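Local coordinates for lipoprotein (Klebsiella pneumoniae subsp. pneumoniae, PDB 4HWM) that is a YedD-family lipoprotein of unknown function, probably anchored to a membrane by its lipid, whose chain folds into a small antiparallel beta barrel, at residues A[76-79]-A[80-84]. Numbering follows the deposited sequence.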
# COMPACT_ATOMS: atom_id res chain seq x y z
N ASN A 76 -6.89 3.24 2.08
CA ASN A 76 -6.21 2.12 2.69
C ASN A 76 -6.39 2.20 4.20
O ASN A 76 -6.11 3.22 4.79
CB ASN A 76 -4.73 2.10 2.32
CG ASN A 76 -4.05 0.82 2.80
OD1 ASN A 76 -4.68 -0.24 2.84
ND2 ASN A 76 -2.78 0.91 3.18
N VAL A 77 -6.84 1.11 4.81
CA VAL A 77 -6.95 0.98 6.27
C VAL A 77 -5.92 -0.06 6.72
O VAL A 77 -6.01 -1.22 6.37
CB VAL A 77 -8.37 0.53 6.72
CG1 VAL A 77 -8.44 0.51 8.25
CG2 VAL A 77 -9.44 1.44 6.11
N THR A 78 -4.90 0.36 7.47
CA THR A 78 -3.88 -0.60 7.88
C THR A 78 -4.36 -1.39 9.06
O THR A 78 -5.30 -0.99 9.74
CB THR A 78 -2.55 0.05 8.28
OG1 THR A 78 -2.77 0.81 9.47
CG2 THR A 78 -1.99 0.91 7.20
N ALA A 79 -3.64 -2.48 9.37
CA ALA A 79 -3.98 -3.37 10.48
C ALA A 79 -3.91 -2.66 11.85
O ALA A 79 -4.47 -3.16 12.82
CB ALA A 79 -3.10 -4.62 10.46
N SER A 80 -3.23 -1.51 11.90
CA SER A 80 -3.20 -0.64 13.09
C SER A 80 -4.24 0.47 13.04
O SER A 80 -4.26 1.35 13.90
CB SER A 80 -1.82 -0.01 13.24
OG SER A 80 -0.83 -1.01 13.27
N LEU A 81 -5.10 0.45 12.01
CA LEU A 81 -6.19 1.41 11.80
C LEU A 81 -5.74 2.83 11.41
O LEU A 81 -6.46 3.81 11.61
CB LEU A 81 -7.19 1.42 12.97
CG LEU A 81 -8.09 0.20 13.18
CD1 LEU A 81 -9.01 0.44 14.39
CD2 LEU A 81 -8.92 -0.12 11.93
N ASP A 82 -4.57 2.94 10.78
CA ASP A 82 -4.26 4.16 10.03
C ASP A 82 -5.18 4.14 8.80
O ASP A 82 -5.41 3.08 8.21
CB ASP A 82 -2.79 4.20 9.58
CG ASP A 82 -1.81 3.86 10.69
OD1 ASP A 82 -1.82 4.55 11.74
OD2 ASP A 82 -1.01 2.90 10.48
N ILE A 83 -5.72 5.30 8.44
CA ILE A 83 -6.62 5.45 7.28
C ILE A 83 -6.05 6.49 6.32
O ILE A 83 -5.85 7.63 6.70
CB ILE A 83 -8.04 5.81 7.74
CG1 ILE A 83 -8.63 4.66 8.57
CG2 ILE A 83 -8.95 6.06 6.57
CD1 ILE A 83 -10.03 4.95 9.13
N TYR A 84 -5.81 6.07 5.08
CA TYR A 84 -5.15 6.91 4.10
C TYR A 84 -5.91 6.92 2.78
O TYR A 84 -6.03 5.87 2.14
CB TYR A 84 -3.77 6.34 3.82
CG TYR A 84 -2.83 6.20 4.99
CD1 TYR A 84 -2.42 7.29 5.71
CD2 TYR A 84 -2.30 4.97 5.32
CE1 TYR A 84 -1.52 7.14 6.79
CE2 TYR A 84 -1.40 4.82 6.36
CZ TYR A 84 -1.01 5.90 7.09
OH TYR A 84 -0.11 5.72 8.14
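The Thr78 hydroxyl meets the Asp82 carboxylate at the tip of the beta hairpin that joins strands 73-78 and 83-89 of the antiparallel barrel. The chain reverses through a type I turn from Thr78 to Leu81, whose last residue, Leu81, has positive phi (70°) and takes the bulge position of a 3:5 hairpin with a G1 bulge.

Backbone bonds hold the ladder. Asn76 and Tyr84 form a hydrogen-bonded pair, Asn76 N to Tyr84 O at 2.8 Å and Tyr84 N to Asn76 O at 2.9 Å. Nearer the tip, Thr78 N donates to Asp82 O, whereas Leu81 N closes the turn on Thr78 O (2.7 Å) from well above that carbonyl's plane.

The side-chain bonds centre on the Thr78 hydroxyl. With chi1 at 66°, OG1 sits between its own N and carbonyl carbon and leans over the turn, where it accepts Asp82 N (3.1 Å) and, weakly, Ser80 N. It gives its proton to Asp82 OD2 at 2.9 Å, approaching from above the carboxylate plane. Threonine suits this place because its hydroxyl can accept and donate at once, while its beta-branched side chain is at home in an extended strand; the aspartate offers an acceptor that Gln63 NE2 of strand 60-70 also binds. An amide suits buried Asn76, whose OD1 is hydrogen-bonded to Thr51 OG1 and ND2 to Tyr95 OH.

Apolar contacts divide between the two faces. Val77 and its non-hydrogen-bonded partner Ile83, branched aliphatics suited to extended strands, pack side by side, pointing the same way, with Val77 CG2 4.1 Å from Ile83 CG1; Val77 CG1 lies 3.8 Å from Leu81 CD2. On the Thr78 face, the rings of Tyr84 and Tyr95 meet. There the Thr78 methyl, CG2, rests 4.0 Å from Tyr84 CE2, obliquely to the ring.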